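Local structure of FMN reductase (NADPH) (Bacillus subtilis, 3N2S) at residues R139-D143 and R234-Y240; F17-L22 and K72-F77. The protein acts as an NADPH-dependent FMN reductase and also reduces nitroaromatic compounds, quinones and azo dyes, working as a homodimer with bound FMN. Residues are numbered along the deposited sequence.

Interaction 1: R139-D143 and R234-Y240; sequences RNELD and RTYLNDY
Tyr236 OH makes the central polar link, donating to Arg139 O (2.6 Å) and accepting from Leu142 N (2.8 Å, 172° at the hydrogen), so one phenol bridges the 3-10 turn at Arg139-Asn140 and the first turn of helix 142-149. In this nitroreductase-family flavoprotein the contact joins the N-cap region of helix 142-149, with Glu141 at the N-cap position, to the type I beta turn Arg234-Leu237 that leads toward the C-terminal helix 237-243. Tyr236 uses chi1 86° (p) to aim its ring across the gap. Tyr240 N donates a hydrogen bond to Tyr236 O (2.8 Å).

At one end, where the Asn140 and Arg234 CA atoms are 6.4 Å apart, Asn140 OD1 accepts from both Arg234 NE (2.9 Å) and Arg234 NH2 (3.0 Å), near the plane of the guanidinium. Arg234 has positive backbone angles (58/43) and an m, t, t side chain. Arg139 CB lies over one face of this guanidinium. The like-charged Arg139 NH2 and Arg234 NH1 are 3.6 Å apart, a proximity offset by Glu105 of the second subunit, which forms salt bridges with both arginines. The contact thus belongs to the dimer interface, and the Arg139 side chain is about 5 Å from a bound FMN.

Packing completes the join. Leu142 CD1 meets Leu237 CD2 at 3.7 Å. At the other end, with Asp143 and Tyr240 CA atoms 7.9 Å apart, Tyr240 (chi1 t) hydrogen-bonds Thr146 through its hydroxyl, while Tyr240 CE2 lies 3.6 Å from Leu142 CB and Tyr240 CE1 3.2 Å from Asp143 OD2.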
loop_
_atom_site.group_PDB
_atom_site.type_symbol
_atom_site.label_atom_id
_atom_site.label_comp_id
_atom_site.label_asym_id
_atom_site.label_seq_id
_atom_site.Cartn_x
_atom_site.Cartn_y
_atom_site.Cartn_z
ATOM N N ARG A 139 -14.997 4.738 -2.519
ATOM C CA ARG A 139 -14.720 6.035 -1.862
ATOM C C ARG A 139 -15.613 7.188 -2.360
ATOM O O ARG A 139 -15.501 8.303 -1.846
ATOM C CB ARG A 139 -13.226 6.419 -1.923
ATOM C CG ARG A 139 -12.336 5.468 -1.126
ATOM C CD ARG A 139 -10.976 6.066 -0.824
ATOM N NE ARG A 139 -10.312 6.603 -2.018
ATOM C CZ ARG A 139 -9.590 5.892 -2.887
ATOM N NH1 ARG A 139 -9.448 4.579 -2.732
ATOM N NH2 ARG A 139 -9.045 6.483 -3.944
ATOM N N ASN A 140 -16.511 6.921 -3.336
ATOM C CA ASN A 140 -17.476 7.921 -3.810
ATOM C C ASN A 140 -18.471 8.230 -2.692
ATOM O O ASN A 140 -18.916 9.370 -2.572
ATOM C CB ASN A 140 -18.256 7.411 -5.047
ATOM C CG ASN A 140 -17.469 7.319 -6.325
ATOM O OD1 ASN A 140 -16.528 8.074 -6.556
ATOM N ND2 ASN A 140 -17.880 6.419 -7.210
ATOM N N GLU A 141 -18.835 7.214 -1.883
ATOM C CA GLU A 141 -19.859 7.338 -0.846
ATOM C C GLU A 141 -19.477 6.551 0.400
ATOM O O GLU A 141 -20.195 5.640 0.783
ATOM C CB GLU A 141 -21.211 6.837 -1.398
ATOM C CG GLU A 141 -21.675 7.534 -2.668
ATOM C CD GLU A 141 -23.158 7.821 -2.775
ATOM O OE1 GLU A 141 -23.727 7.580 -3.863
ATOM O OE2 GLU A 141 -23.745 8.309 -1.783
ATOM N N LEU A 142 -18.333 6.877 1.025
ATOM C CA LEU A 142 -17.881 6.128 2.200
ATOM C C LEU A 142 -18.874 6.069 3.366
ATOM O O LEU A 142 -18.902 5.051 4.040
ATOM C CB LEU A 142 -16.502 6.571 2.683
ATOM C CG LEU A 142 -15.269 6.010 1.988
ATOM C CD1 LEU A 142 -14.029 6.409 2.760
ATOM C CD2 LEU A 142 -15.334 4.443 1.819
ATOM N N ASP A 143 -19.714 7.118 3.578
ATOM C CA ASP A 143 -20.715 7.130 4.655
ATOM C C ASP A 143 -21.708 6.001 4.428
ATOM O O ASP A 143 -22.028 5.277 5.359
ATOM C CB ASP A 143 -21.428 8.491 4.759
ATOM C CG ASP A 143 -22.024 8.779 6.143
ATOM O OD1 ASP A 143 -22.930 8.027 6.573
ATOM O OD2 ASP A 143 -21.615 9.781 6.774
ATOM N N ARG A 234 -13.911 13.928 -4.891
ATOM C CA ARG A 234 -14.132 13.370 -3.543
ATOM C C ARG A 234 -13.602 14.296 -2.417
ATOM O O ARG A 234 -12.961 13.842 -1.452
ATOM C CB ARG A 234 -13.556 11.941 -3.419
ATOM C CG ARG A 234 -14.190 10.934 -4.381
ATOM C CD ARG A 234 -13.382 9.650 -4.467
ATOM N NE ARG A 234 -13.926 8.740 -5.483
ATOM C CZ ARG A 234 -13.244 7.749 -6.055
ATOM N NH1 ARG A 234 -11.986 7.513 -5.710
ATOM N NH2 ARG A 234 -13.813 6.993 -6.978
ATOM N N THR A 235 -13.876 15.608 -2.560
ATOM C CA THR A 235 -13.462 16.647 -1.585
ATOM C C THR A 235 -14.019 16.396 -0.167
ATOM O O THR A 235 -13.335 16.712 0.807
ATOM C CB THR A 235 -13.846 18.052 -2.102
ATOM O OG1 THR A 235 -15.268 18.173 -2.117
ATOM C CG2 THR A 235 -13.297 18.330 -3.476
ATOM N N TYR A 236 -15.225 15.793 -0.060
ATOM C CA TYR A 236 -15.899 15.452 1.204
ATOM C C TYR A 236 -15.008 14.596 2.128
ATOM O O TYR A 236 -15.207 14.605 3.345
ATOM C CB TYR A 236 -17.258 14.762 0.943
ATOM C CG TYR A 236 -17.167 13.255 0.752
ATOM C CD1 TYR A 236 -17.380 12.386 1.813
ATOM C CD2 TYR A 236 -16.840 12.705 -0.488
ATOM C CE1 TYR A 236 -17.260 11.007 1.655
ATOM C CE2 TYR A 236 -16.720 11.321 -0.660
ATOM C CZ TYR A 236 -16.941 10.478 0.415
ATOM O OH TYR A 236 -16.848 9.125 0.271
ATOM N N LEU A 237 -14.054 13.825 1.541
ATOM C CA LEU A 237 -13.134 12.978 2.308
ATOM C C LEU A 237 -12.236 13.772 3.255
ATOM O O LEU A 237 -11.825 13.234 4.274
ATOM C CB LEU A 237 -12.315 12.044 1.405
ATOM C CG LEU A 237 -13.126 10.925 0.695
ATOM C CD1 LEU A 237 -12.279 10.209 -0.335
ATOM C CD2 LEU A 237 -13.653 9.906 1.713
ATOM N N ASN A 238 -11.940 15.047 2.944
ATOM C CA ASN A 238 -11.133 15.928 3.812
ATOM C C ASN A 238 -11.713 15.921 5.226
ATOM O O ASN A 238 -10.982 15.689 6.195
ATOM C CB ASN A 238 -11.122 17.373 3.259
ATOM C CG ASN A 238 -10.414 17.554 1.946
ATOM O OD1 ASN A 238 -9.844 16.620 1.363
ATOM N ND2 ASN A 238 -10.457 18.773 1.436
ATOM N N ASP A 239 -13.056 16.092 5.324
ATOM C CA ASP A 239 -13.766 16.090 6.593
ATOM C C ASP A 239 -14.230 14.716 6.993
ATOM O O ASP A 239 -14.212 14.428 8.185
ATOM C CB ASP A 239 -14.969 17.053 6.564
ATOM C CG ASP A 239 -14.561 18.501 6.321
ATOM O OD1 ASP A 239 -13.548 18.949 6.921
ATOM O OD2 ASP A 239 -15.237 19.176 5.530
ATOM N N TYR A 240 -14.688 13.879 6.030
ATOM C CA TYR A 240 -15.203 12.545 6.363
ATOM C C TYR A 240 -14.174 11.638 7.036
ATOM O O TYR A 240 -14.534 10.935 7.986
ATOM C CB TYR A 240 -15.896 11.848 5.176
ATOM C CG TYR A 240 -16.559 10.557 5.589
ATOM C CD1 TYR A 240 -17.814 10.559 6.188
ATOM C CD2 TYR A 240 -15.891 9.341 5.474
ATOM C CE1 TYR A 240 -18.396 9.382 6.640
ATOM C CE2 TYR A 240 -16.458 8.158 5.935
ATOM C CZ TYR A 240 -17.715 8.183 6.504
ATOM O OH TYR A 240 -18.263 7.015 6.962
#

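Interaction 2: F17-L22 and K72-F77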
loop_
_atom_site.group_PDB
_atom_site.type_symbol
_atom_site.label_atom_id
_atom_site.label_comp_id
_atom_site.label_asym_id
_atom_site.label_seq_id
_atom_site.Cartn_x
_atom_site.Cartn_y
_atom_site.Cartn_z
ATOM N N PHE A 17 -15.644 -11.763 -14.990
ATOM C CA PHE A 17 -15.458 -13.012 -14.257
ATOM C C PHE A 17 -16.572 -13.996 -14.502
ATOM O O PHE A 17 -17.680 -13.582 -14.793
ATOM C CB PHE A 17 -15.416 -12.730 -12.739
ATOM C CG PHE A 17 -14.307 -11.834 -12.265
ATOM C CD1 PHE A 17 -12.994 -12.306 -12.179
ATOM C CD2 PHE A 17 -14.576 -10.538 -11.831
ATOM C CE1 PHE A 17 -11.969 -11.497 -11.661
ATOM C CE2 PHE A 17 -13.549 -9.717 -11.348
ATOM C CZ PHE A 17 -12.255 -10.204 -11.259
ATOM N N THR A 18 -16.303 -15.295 -14.285
ATOM C CA THR A 18 -17.355 -16.327 -14.377
ATOM C C THR A 18 -18.130 -16.271 -13.050
ATOM O O THR A 18 -17.672 -15.623 -12.111
ATOM C CB THR A 18 -16.747 -17.722 -14.540
ATOM O OG1 THR A 18 -16.144 -18.120 -13.303
ATOM C CG2 THR A 18 -15.753 -17.818 -15.713
ATOM N N ASP A 19 -19.250 -17.015 -12.943
ATOM C CA ASP A 19 -20.043 -17.055 -11.713
ATOM C C ASP A 19 -19.463 -18.021 -10.656
ATOM O O ASP A 19 -20.051 -18.162 -9.580
ATOM C CB ASP A 19 -21.517 -17.393 -12.036
ATOM C CG ASP A 19 -21.760 -18.704 -12.781
ATOM O OD1 ASP A 19 -20.769 -19.415 -13.091
ATOM O OD2 ASP A 19 -22.936 -18.997 -13.098
ATOM N N GLN A 20 -18.322 -18.679 -10.951
ATOM C CA GLN A 20 -17.696 -19.646 -10.034
ATOM C C GLN A 20 -17.148 -18.951 -8.787
ATOM O O GLN A 20 -16.215 -18.148 -8.891
ATOM C CB GLN A 20 -16.594 -20.448 -10.730
ATOM C CG GLN A 20 -16.092 -21.635 -9.895
ATOM C CD GLN A 20 -14.954 -22.396 -10.543
ATOM O OE1 GLN A 20 -14.607 -22.186 -11.708
ATOM N NE2 GLN A 20 -14.335 -23.287 -9.786
ATOM N N LEU A 21 -17.717 -19.271 -7.620
ATOM C CA LEU A 21 -17.289 -18.660 -6.364
ATOM C C LEU A 21 -15.941 -19.215 -5.907
ATOM O O LEU A 21 -15.576 -20.343 -6.253
ATOM C CB LEU A 21 -18.351 -18.809 -5.250
ATOM C CG LEU A 21 -19.786 -18.297 -5.532
ATOM C CD1 LEU A 21 -20.745 -18.769 -4.472
ATOM C CD2 LEU A 21 -19.842 -16.772 -5.649
ATOM N N LEU A 22 -15.194 -18.412 -5.136
ATOM C CA LEU A 22 -13.944 -18.865 -4.539
ATOM C C LEU A 22 -14.315 -19.876 -3.468
ATOM O O LEU A 22 -15.346 -19.722 -2.812
ATOM C CB LEU A 22 -13.189 -17.704 -3.879
ATOM C CG LEU A 22 -12.716 -16.555 -4.794
ATOM C CD1 LEU A 22 -11.677 -15.706 -4.073
ATOM C CD2 LEU A 22 -12.125 -17.073 -6.126
ATOM N N LYS A 72 -20.540 -9.514 -9.719
ATOM C CA LYS A 72 -20.212 -10.763 -10.427
ATOM C C LYS A 72 -18.736 -11.044 -10.352
ATOM O O LYS A 72 -17.958 -10.559 -11.182
ATOM C CB LYS A 72 -20.684 -10.715 -11.898
ATOM C CG LYS A 72 -20.670 -12.085 -12.583
ATOM C CD LYS A 72 -21.012 -11.991 -14.078
ATOM C CE LYS A 72 -21.413 -13.326 -14.665
ATOM N NZ LYS A 72 -20.292 -14.298 -14.675
ATOM N N ASN A 73 -18.356 -11.876 -9.368
ATOM C CA ASN A 73 -16.967 -12.303 -9.125
ATOM C C ASN A 73 -16.976 -13.549 -8.220
ATOM O O ASN A 73 -18.045 -14.005 -7.825
ATOM C CB ASN A 73 -16.141 -11.128 -8.504
ATOM C CG ASN A 73 -16.738 -10.558 -7.241
ATOM O OD1 ASN A 73 -17.193 -11.296 -6.362
ATOM N ND2 ASN A 73 -16.800 -9.233 -7.139
ATOM N N GLY A 74 -15.804 -14.062 -7.872
ATOM C CA GLY A 74 -15.663 -15.227 -6.997
ATOM C C GLY A 74 -15.819 -14.884 -5.527
ATOM O O GLY A 74 -16.193 -15.747 -4.721
ATOM N N HIS A 75 -15.473 -13.620 -5.162
ATOM C CA HIS A 75 -15.582 -13.038 -3.812
ATOM C C HIS A 75 -15.225 -11.568 -3.899
ATOM O O HIS A 75 -14.386 -11.201 -4.734
ATOM C CB HIS A 75 -14.635 -13.739 -2.812
ATOM C CG HIS A 75 -15.071 -13.623 -1.373
ATOM N ND1 HIS A 75 -16.331 -14.026 -0.966
ATOM C CD2 HIS A 75 -14.388 -13.201 -0.286
ATOM C CE1 HIS A 75 -16.383 -13.813 0.337
ATOM N NE2 HIS A 75 -15.234 -13.334 0.794
ATOM N N PHE A 76 -15.835 -10.734 -3.042
ATOM C CA PHE A 76 -15.503 -9.312 -2.994
ATOM C C PHE A 76 -14.934 -8.965 -1.620
ATOM O O PHE A 76 -15.627 -9.115 -0.612
ATOM C CB PHE A 76 -16.700 -8.419 -3.363
ATOM C CG PHE A 76 -16.353 -6.955 -3.528
ATOM C CD1 PHE A 76 -15.488 -6.536 -4.539
ATOM C CD2 PHE A 76 -16.898 -5.989 -2.680
ATOM C CE1 PHE A 76 -15.161 -5.180 -4.673
ATOM C CE2 PHE A 76 -16.581 -4.644 -2.829
ATOM C CZ PHE A 76 -15.727 -4.249 -3.830
ATOM N N PHE A 77 -13.667 -8.550 -1.585
ATOM C CA PHE A 77 -12.983 -8.179 -0.348
ATOM C C PHE A 77 -12.960 -6.665 -0.193
ATOM O O PHE A 77 -12.707 -5.959 -1.163
ATOM C CB PHE A 77 -11.536 -8.707 -0.336
ATOM C CG PHE A 77 -11.372 -10.211 -0.421
ATOM C CD1 PHE A 77 -11.239 -10.979 0.735
ATOM C CD2 PHE A 77 -11.261 -10.849 -1.656
ATOM C CE1 PHE A 77 -11.016 -12.361 0.656
ATOM C CE2 PHE A 77 -11.078 -12.240 -1.733
ATOM C CZ PHE A 77 -10.947 -12.982 -0.575
HETATM O O HOH W 1 -17.899 -10.029 -13.782
#
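Gly74 packs so tightly against 17-22 that its CA lies 3.9 Å from Leu21 CA; an ideal CB here would fall 2.7 Å from Leu22 CD2, a clash. Gly74 O accepts a nearly linear hydrogen bond from Leu22 N (2.9 Å, 176°), and CA-H...O contacts run both ways: Gly74 CA to Gln20 O and Leu21 CA to Gly74 O, each 3.5 Å. At the other end the Lys72 side chain, t at chi1 to chi3 and turned at chi4 (m), lets NZ donate a hydrogen bond to Phe17 O (2.7 Å), while a water joins Phe17 N (3.1 Å) to Lys72 O (2.7 Å). Thr18 OG1 accepts from Gln20 N (3.3 Å) in an ST turn within 17-22. Leu22 CD1 approaches His75 CB (3.8 Å) and the ring edge of Phe77 at CE2 (4.2 Å). Gly74 and His75 form a classic beta bulge opposite Val163 of strand 155-164, where strand 75-82 begins, and the Leu22 side chain touches Val163 as well as Ile27 and Leu30 of helix 24-35.

How the interactions relate
From the N terminus, 17-22 follows helix 3-9 and precedes helix 24-35; interaction 2 brings it to 72-77, closing a loop that contains helix 24-35, strand 46-51 and helix 54-63. Strands 75-82 and 131-135 then enter the sheet before interaction 1 opens at 139-143. Its loop, with 90 intervening residues, takes in strand 155-164 and returns the C-terminal 234-240. The loops therefore run in series, neither nested nor crossed. The centres of interactions 1 and 2 are 27 Å apart, and the nearest atoms of interactions 1 and 2 are about 9 Å apart, without touching. Strand 155-164 is a common neighbour: Leu156 and Pro157 meet interaction 1, Ala162 and Val163 interaction 2. Both contacts also reach the second subunit.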